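Side-chain contacts in type III secretion system effector protein ExoU (Pseudomonas fluorescens, PDB 4QMK), which probably acts as a patatin-like phospholipase toxin that is delivered by type III secretion and localised to the plasma membrane through phosphatidylinositol 4,5-bisphosphate binding: residues A[439-444]-A[458-463]; A[599-604]-A[615-620]. All coordinates share one frame; numbering follows the deposited sequence.

Contact 1 (A[439-444]-A[458-463]); sequences PSLNDA and VDLQND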
ATOM      1  N   PRO A 439     -44.575 -19.499   5.489  1.00 36.54           N
ATOM      2  CA  PRO A 439     -45.737 -19.631   6.373  1.00 34.65           C
ATOM      3  C   PRO A 439     -46.733 -18.544   6.186  1.00 35.56           C
ATOM      4  O   PRO A 439     -47.890 -18.735   6.508  1.00 40.87           O
ATOM      5  CB  PRO A 439     -45.136 -19.483   7.759  1.00 36.67           C
ATOM      6  CG  PRO A 439     -43.750 -19.996   7.622  1.00 39.86           C
ATOM      7  CD  PRO A 439     -43.299 -19.602   6.231  1.00 37.31           C
ATOM      8  N   SER A 440     -46.310 -17.369   5.753  1.00 35.08           N
ATOM      9  CA  SER A 440     -47.287 -16.292   5.534  1.00 38.05           C
ATOM     10  C   SER A 440     -46.826 -15.305   4.509  1.00 37.59           C
ATOM     11  O   SER A 440     -45.660 -15.277   4.114  1.00 35.63           O
ATOM     12  CB  SER A 440     -47.517 -15.492   6.815  1.00 40.83           C
ATOM     13  OG  SER A 440     -46.319 -14.833   7.196  1.00 42.51           O
ATOM     14  N   LEU A 441     -47.743 -14.427   4.138  1.00 38.86           N
ATOM     15  CA  LEU A 441     -47.419 -13.379   3.195  1.00 36.13           C
ATOM     16  C   LEU A 441     -46.381 -12.460   3.780  1.00 35.78           C
ATOM     17  O   LEU A 441     -45.526 -11.955   3.068  1.00 39.93           O
ATOM     18  CB  LEU A 441     -48.647 -12.600   2.818  1.00 36.05           C
ATOM     19  CG  LEU A 441     -48.398 -11.391   1.925  1.00 35.04           C
ATOM     20  CD1 LEU A 441     -47.729 -11.802   0.633  1.00 35.18           C
ATOM     21  CD2 LEU A 441     -49.739 -10.757   1.633  1.00 35.64           C
ATOM     22  N   ASN A 442     -46.423 -12.237   5.080  1.00 35.54           N
ATOM     23  CA  ASN A 442     -45.431 -11.350   5.673  1.00 34.06           C
ATOM     24  C   ASN A 442     -44.005 -11.910   5.555  1.00 34.27           C
ATOM     25  O   ASN A 442     -43.085 -11.174   5.258  1.00 35.16           O
ATOM     26  CB  ASN A 442     -45.769 -11.064   7.114  1.00 33.26           C
ATOM     27  CG  ASN A 442     -44.776 -10.158   7.767  1.00 33.47           C
ATOM     28  OD1 ASN A 442     -44.640  -9.016   7.388  1.00 38.97           O
ATOM     29  ND2 ASN A 442     -44.056 -10.669   8.724  1.00 33.22           N
ATOM     30  N   ASP A 443     -43.829 -13.207   5.801  1.00 34.75           N
ATOM     31  CA  ASP A 443     -42.514 -13.845   5.709  1.00 33.77           C
ATOM     32  C   ASP A 443     -41.948 -13.819   4.287  1.00 29.82           C
ATOM     33  O   ASP A 443     -40.748 -13.671   4.093  1.00 28.82           O
ATOM     34  CB  ASP A 443     -42.588 -15.290   6.202  1.00 39.01           C
ATOM     35  CG  ASP A 443     -42.768 -15.384   7.687  1.00 44.93           C
ATOM     36  OD1 ASP A 443     -42.083 -14.649   8.420  1.00 51.26           O
ATOM     37  OD2 ASP A 443     -43.598 -16.190   8.127  1.00 57.53           O
ATOM     38  N   ALA A 444     -42.818 -13.942   3.301  1.00 28.69           N
ATOM     39  CA  ALA A 444     -42.410 -13.805   1.913  1.00 27.98           C
ATOM     40  C   ALA A 444     -41.943 -12.362   1.660  1.00 27.41           C
ATOM     41  O   ALA A 444     -40.888 -12.151   1.067  1.00 27.86           O
ATOM     42  CB  ALA A 444     -43.560 -14.181   0.993  1.00 28.25           C
ATOM     43  N   VAL A 458     -48.038  -2.456  -5.591  1.00 45.97           N
ATOM     44  CA  VAL A 458     -49.416  -2.006  -5.837  1.00 48.86           C
ATOM     45  C   VAL A 458     -50.371  -3.161  -5.705  1.00 47.24           C
ATOM     46  O   VAL A 458     -51.394  -3.033  -5.041  1.00 53.08           O
ATOM     47  CB  VAL A 458     -49.659  -1.217  -7.164  1.00 54.52           C
ATOM     48  CG1 VAL A 458     -48.493  -0.271  -7.467  1.00 53.98           C
ATOM     49  CG2 VAL A 458     -49.939  -2.133  -8.339  1.00 56.81           C
ATOM     50  N   ASP A 459     -50.013  -4.306  -6.266  1.00 46.37           N
ATOM     51  CA  ASP A 459     -50.870  -5.499  -6.179  1.00 47.02           C
ATOM     52  C   ASP A 459     -51.048  -5.956  -4.722  1.00 41.82           C
ATOM     53  O   ASP A 459     -52.145  -6.309  -4.292  1.00 36.82           O
ATOM     54  CB  ASP A 459     -50.267  -6.648  -7.000  1.00 50.16           C
ATOM     55  CG  ASP A 459     -50.128  -6.319  -8.489  1.00 51.04           C
ATOM     56  OD1 ASP A 459     -51.125  -5.895  -9.097  1.00 56.20           O
ATOM     57  OD2 ASP A 459     -49.034  -6.538  -9.072  1.00 54.83           O
ATOM     58  N   LEU A 460     -49.962  -5.905  -3.962  1.00 39.29           N
ATOM     59  CA  LEU A 460     -50.006  -6.329  -2.561  1.00 38.97           C
ATOM     60  C   LEU A 460     -50.764  -5.403  -1.635  1.00 42.57           C
ATOM     61  O   LEU A 460     -51.345  -5.875  -0.646  1.00 37.73           O
ATOM     62  CB  LEU A 460     -48.600  -6.538  -2.024  1.00 36.66           C
ATOM     63  CG  LEU A 460     -47.940  -7.812  -2.559  1.00 35.00           C
ATOM     64  CD1 LEU A 460     -46.628  -7.989  -1.871  1.00 33.45           C
ATOM     65  CD2 LEU A 460     -48.840  -8.991  -2.280  1.00 37.54           C
ATOM     66  N   GLN A 461     -50.767  -4.098  -1.964  1.00 46.51           N
ATOM     67  CA  GLN A 461     -51.572  -3.089  -1.231  1.00 47.46           C
ATOM     68  C   GLN A 461     -53.023  -3.445  -1.195  1.00 45.56           C
ATOM     69  O   GLN A 461     -53.717  -3.080  -0.265  1.00 48.63           O
ATOM     70  CB  GLN A 461     -51.498  -1.700  -1.897  1.00 54.19           C
ATOM     71  CG  GLN A 461     -50.450  -0.774  -1.336  1.00 55.77           C
ATOM     72  CD  GLN A 461     -50.698  -0.449   0.125  1.00 61.00           C
ATOM     73  OE1 GLN A 461     -51.839  -0.155   0.541  1.00 72.51           O
ATOM     74  NE2 GLN A 461     -49.643  -0.497   0.921  1.00 59.29           N
ATOM     75  N   ASN A 462     -53.499  -4.115  -2.238  1.00 47.05           N
ATOM     76  CA  ASN A 462     -54.910  -4.507  -2.335  1.00 51.24           C
ATOM     77  C   ASN A 462     -55.277  -5.708  -1.472  1.00 48.80           C
ATOM     78  O   ASN A 462     -56.415  -6.142  -1.481  1.00 51.49           O
ATOM     79  CB  ASN A 462     -55.293  -4.793  -3.792  1.00 52.51           C
ATOM     80  CG  ASN A 462     -55.036  -3.612  -4.697  1.00 54.92           C
ATOM     81  OD1 ASN A 462     -55.237  -2.465  -4.308  1.00 64.46           O
ATOM     82  ND2 ASN A 462     -54.575  -3.887  -5.916  1.00 58.73           N
ATOM     83  N   ASP A 463     -54.316  -6.248  -0.740  1.00 49.41           N
ATOM     84  CA  ASP A 463     -54.579  -7.337   0.178  1.00 49.53           C
ATOM     85  C   ASP A 463     -54.305  -6.823   1.586  1.00 46.77           C
ATOM     86  O   ASP A 463     -53.318  -6.116   1.777  1.00 50.27           O
ATOM     87  CB  ASP A 463     -53.634  -8.466  -0.131  1.00 54.75           C
ATOM     88  CG  ASP A 463     -53.922  -9.691   0.706  1.00 62.01           C
ATOM     89  OD1 ASP A 463     -55.026 -10.270   0.530  1.00 67.62           O
ATOM     90  OD2 ASP A 463     -53.050 -10.082   1.516  1.00 53.22           O
TER
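Leu441 and Leu460 mark the closest approach of the two backbones, yet their CA atoms remain 9.5 Å apart, so the segments meet through side chains alone. This is helix-helix packing in a helix-loop-helix region: the first turn of helix 441-446 faces the C-terminal part of helix 450-461, with Asp463 as the N-cap of the long helix 464-491. Leu441 is the bridging residue. A chi1 of 175° carries the Leu441 CG away from the backbone N and out toward the other segment, where its two methyls find different partners. CD1 of Leu441 lies 4.2 Å from CD2 of Leu460, a loose van der Waals contact in which the side chains slide past each other in opposite directions. The other methyl, Leu441 CD2, comes up against the Asp463 carboxylate, the two side chains approaching from opposite directions.

Both leucines are buried, and their surroundings define the place in the fold: Leu441 also touches Val57 of strand 57-61, in the four-stranded antiparallel sheet, while Leu460 also rests on Leu470 of helix 464-491. The contact therefore lies between that sheet and the long helix, with the charged Asp463 at one side of the leucine pair.

Each segment additionally carries a helix N-cap. Ser440 OG accepts from Asp443 N at 3.3 Å with a nearly straight N-H...O angle of 165°, and the hydroxyl also donates a weak bond to Asp443 OD2. The second cap is Asp463, whose N bonds to Leu460 O at 3.0 Å. Both of its carboxylate oxygens are engaged: OD1 forms a salt bridge with Arg51, and OD2 caps the next helix by accepting from Gly466 N. It is this capping oxygen, Asp463 OD2, that lies 3.4 Å from Leu441 CD2.

Contact 2 (A[599-604]-A[615-620]); sequences QRAVRD and NRVLDG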
ATOM      1  N   GLN A 599     -11.218 -32.529   3.448  1.00 29.49           N
ATOM      2  CA  GLN A 599     -12.566 -32.393   2.941  1.00 31.25           C
ATOM      3  C   GLN A 599     -13.588 -32.235   4.069  1.00 31.16           C
ATOM      4  O   GLN A 599     -14.435 -31.345   4.010  1.00 30.59           O
ATOM      5  CB  GLN A 599     -12.944 -33.551   2.034  1.00 35.53           C
ATOM      6  CG  GLN A 599     -12.447 -33.390   0.595  1.00 41.22           C
ATOM      7  CD  GLN A 599     -12.621 -34.660  -0.224  1.00 48.32           C
ATOM      8  OE1 GLN A 599     -12.715 -35.768   0.318  1.00 53.23           O
ATOM      9  NE2 GLN A 599     -12.640 -34.511  -1.524  1.00 53.42           N
ATOM     10  N   ARG A 600     -13.487 -33.066   5.095  1.00 30.35           N
ATOM     11  CA  ARG A 600     -14.362 -32.941   6.252  1.00 33.54           C
ATOM     12  C   ARG A 600     -14.212 -31.528   6.870  1.00 32.23           C
ATOM     13  O   ARG A 600     -15.211 -30.888   7.244  1.00 29.48           O
ATOM     14  CB  ARG A 600     -14.064 -34.024   7.282  1.00 40.37           C
ATOM     15  CG  ARG A 600     -14.973 -33.915   8.487  1.00 54.24           C
ATOM     16  CD  ARG A 600     -15.113 -35.062   9.497  1.00 67.35           C
ATOM     17  NE  ARG A 600     -16.161 -34.640  10.454  1.00 78.57           N
ATOM     18  CZ  ARG A 600     -16.475 -35.242  11.605  1.00 89.00           C
ATOM     19  NH1 ARG A 600     -15.849 -36.344  12.009  1.00 89.12           N
ATOM     20  NH2 ARG A 600     -17.445 -34.732  12.362  1.00 87.56           N
ATOM     21  N   ALA A 601     -12.973 -31.012   6.879  1.00 28.82           N
ATOM     22  CA  ALA A 601     -12.700 -29.701   7.415  1.00 27.25           C
ATOM     23  C   ALA A 601     -13.420 -28.617   6.634  1.00 30.07           C
ATOM     24  O   ALA A 601     -13.875 -27.663   7.226  1.00 30.46           O
ATOM     25  CB  ALA A 601     -11.219 -29.401   7.437  1.00 25.37           C
ATOM     26  N   VAL A 602     -13.503 -28.764   5.311  1.00 28.99           N
ATOM     27  CA  VAL A 602     -14.181 -27.792   4.483  1.00 27.58           C
ATOM     28  C   VAL A 602     -15.669 -27.683   4.813  1.00 29.60           C
ATOM     29  O   VAL A 602     -16.146 -26.570   5.048  1.00 36.38           O
ATOM     30  CB  VAL A 602     -13.930 -28.085   2.986  1.00 26.17           C
ATOM     31  CG1 VAL A 602     -14.884 -27.336   2.074  1.00 24.53           C
ATOM     32  CG2 VAL A 602     -12.508 -27.730   2.686  1.00 24.48           C
ATOM     33  N   ARG A 603     -16.386 -28.796   4.903  1.00 33.47           N
ATOM     34  CA  ARG A 603     -17.815 -28.763   5.291  1.00 36.91           C
ATOM     35  C   ARG A 603     -18.002 -28.139   6.666  1.00 36.17           C
ATOM     36  O   ARG A 603     -18.784 -27.228   6.834  1.00 39.86           O
ATOM     37  CB  ARG A 603     -18.426 -30.148   5.332  1.00 44.71           C
ATOM     38  CG  ARG A 603     -18.595 -30.807   3.990  1.00 53.94           C
ATOM     39  CD  ARG A 603     -19.105 -32.244   4.145  1.00 70.11           C
ATOM     40  NE  ARG A 603     -18.933 -33.027   2.910  1.00 83.23           N
ATOM     41  CZ  ARG A 603     -17.833 -33.720   2.584  1.00 90.51           C
ATOM     42  NH1 ARG A 603     -16.778 -33.765   3.400  1.00 84.92           N
ATOM     43  NH2 ARG A 603     -17.788 -34.377   1.428  1.00101.43           N
ATOM     44  N   ASP A 604     -17.270 -28.623   7.659  1.00 37.51           N
ATOM     45  CA  ASP A 604     -17.428 -28.115   9.017  1.00 36.53           C
ATOM     46  C   ASP A 604     -17.189 -26.610   9.004  1.00 37.06           C
ATOM     47  O   ASP A 604     -17.883 -25.901   9.664  1.00 36.83           O
ATOM     48  CB  ASP A 604     -16.459 -28.809   9.984  1.00 36.69           C
ATOM     49  CG  ASP A 604     -16.720 -30.320  10.089  1.00 42.25           C
ATOM     50  OD1 ASP A 604     -17.845 -30.759   9.785  1.00 46.82           O
ATOM     51  OD2 ASP A 604     -15.793 -31.090  10.445  1.00 54.52           O
ATOM     52  N   ASN A 615     -12.038 -22.631  15.462  1.00 36.48           N
ATOM     53  CA  ASN A 615     -10.860 -23.181  16.109  1.00 36.62           C
ATOM     54  C   ASN A 615     -10.950 -24.708  16.315  1.00 39.82           C
ATOM     55  O   ASN A 615      -9.953 -25.423  16.251  1.00 38.15           O
ATOM     56  CB  ASN A 615     -10.614 -22.484  17.439  1.00 36.78           C
ATOM     57  CG  ASN A 615     -10.112 -21.064  17.291  1.00 37.21           C
ATOM     58  OD1 ASN A 615      -9.629 -20.657  16.254  1.00 33.80           O
ATOM     59  ND2 ASN A 615     -10.232 -20.288  18.360  1.00 44.58           N
ATOM     60  N   ARG A 616     -12.141 -25.211  16.534  1.00 42.86           N
ATOM     61  CA  ARG A 616     -12.285 -26.624  16.743  1.00 44.54           C
ATOM     62  C   ARG A 616     -11.775 -27.265  15.532  1.00 42.53           C
ATOM     63  O   ARG A 616     -11.020 -28.236  15.623  1.00 48.02           O
ATOM     64  CB  ARG A 616     -13.740 -27.026  16.965  1.00 52.82           C
ATOM     65  CG  ARG A 616     -13.932 -28.483  17.354  1.00 62.00           C
ATOM     66  CD  ARG A 616     -15.370 -28.805  17.791  1.00 77.68           C
ATOM     67  NE  ARG A 616     -15.681 -30.233  17.617  1.00 92.04           N
ATOM     68  CZ  ARG A 616     -15.260 -31.210  18.430  1.00 95.91           C
ATOM     69  NH1 ARG A 616     -14.503 -30.936  19.491  1.00 91.52           N
ATOM     70  NH2 ARG A 616     -15.584 -32.475  18.170  1.00 97.66           N
ATOM     71  N   VAL A 617     -12.163 -26.740  14.369  1.00 38.67           N
ATOM     72  CA  VAL A 617     -11.778 -27.386  13.096  1.00 35.19           C
ATOM     73  C   VAL A 617     -10.295 -27.332  12.883  1.00 32.51           C
ATOM     74  O   VAL A 617      -9.730 -28.287  12.386  1.00 32.75           O
ATOM     75  CB  VAL A 617     -12.451 -26.774  11.856  1.00 37.30           C
ATOM     76  CG1 VAL A 617     -12.007 -27.527  10.610  1.00 36.08           C
ATOM     77  CG2 VAL A 617     -13.966 -26.825  11.957  1.00 38.81           C
ATOM     78  N   LEU A 618      -9.654 -26.239  13.285  1.00 31.42           N
ATOM     79  CA  LEU A 618      -8.215 -26.126  13.115  1.00 32.82           C
ATOM     80  C   LEU A 618      -7.480 -27.000  14.091  1.00 35.05           C
ATOM     81  O   LEU A 618      -6.457 -27.555  13.735  1.00 37.45           O
ATOM     82  CB  LEU A 618      -7.720 -24.680  13.232  1.00 33.57           C
ATOM     83  CG  LEU A 618      -7.772 -23.761  11.990  1.00 31.40           C
ATOM     84  CD1 LEU A 618      -9.072 -23.791  11.238  1.00 28.82           C
ATOM     85  CD2 LEU A 618      -7.500 -22.355  12.463  1.00 35.72           C
ATOM     86  N   ASP A 619      -7.977 -27.120  15.311  1.00 37.55           N
ATOM     87  CA  ASP A 619      -7.346 -27.999  16.281  1.00 39.48           C
ATOM     88  C   ASP A 619      -7.358 -29.448  15.784  1.00 36.72           C
ATOM     89  O   ASP A 619      -6.396 -30.182  16.027  1.00 36.78           O
ATOM     90  CB  ASP A 619      -7.999 -27.885  17.649  1.00 45.76           C
ATOM     91  CG  ASP A 619      -7.794 -26.492  18.297  1.00 55.43           C
ATOM     92  OD1 ASP A 619      -6.804 -25.793  17.932  1.00 54.39           O
ATOM     93  OD2 ASP A 619      -8.625 -26.107  19.198  1.00 71.16           O
ATOM     94  N   GLY A 620      -8.408 -29.848  15.062  1.00 32.89           N
ATOM     95  CA  GLY A 620      -8.484 -31.206  14.476  1.00 31.19           C
ATOM     96  C   GLY A 620      -7.443 -31.427  13.357  1.00 31.12           C
ATOM     97  O   GLY A 620      -6.914 -32.513  13.207  1.00 30.25           O
TER
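Asp604 meets Val617 with its CB, not with its flat carboxylate, and no planar group is stacked across this contact. The carboxylate is instead engaged along its own helix, where OD2 of Asp604 lies 3.6 Å from NE of Arg600, one turn earlier, in a rather long salt bridge. The guanidinium of Arg603, also in this segment, has the CA of Arg600 in plane at its edge.

The join itself is apolar and centres on Val617, whose two methyls are shared between residues three positions apart on the facing helix. CG1 of Val617, anti to the backbone N (chi1 -179°), approaches CB of Ala601 at 3.8 Å and is also 3.9 Å from the carbonyl O of Ala601. The second methyl, CG2 of Val617, packs at 3.7 Å against CB of Asp604. The small side chain of Ala601 permits a close approach: its CA is 6.2 Å from that of Val617, the nearest CA pair of the two segments. At one side, the guanidinium groups of Arg600 and Arg616 come within 6.5 Å between their NH2 atoms, like charges not in contact; the Asp604 carboxylate, paired with Arg600, may offset part of that residue's charge.

The arrangement is a helical hairpin within the ExoU toxin C-terminal family region: helices 592-606 and 611-624 follow one another after a short connection and run in broadly opposite directions. Around it, Asn615 OD1 accepts from Ile649 N and Asp619 forms a salt bridge with Arg648, tying the second helix to the chain's C-terminal end. The hairpin lies against the long helix 555-585, with Ala601 and Val602 touching Ile581 and Leu618 touching Phe576.

Contacts 1 and 2 are separate packing sites in series along the chain: the first closes before the second opens. Their centres are 42 Å apart and their nearest atoms about 26 Å, so neither touches the other. Contact 1 is the more peripheral, its centre 32 Å from the chain centre against 24 Å for contact 2. Contact 1 joins helix ends beside the small antiparallel sheet, whereas contact 2 belongs to the C-terminal helical region. Neither involves the presumed patatin-type nucleophile elbow, for which Ser104 in a GxSxG pattern is the candidate; that motif follows strand 99-103 in the separate mixed sheet.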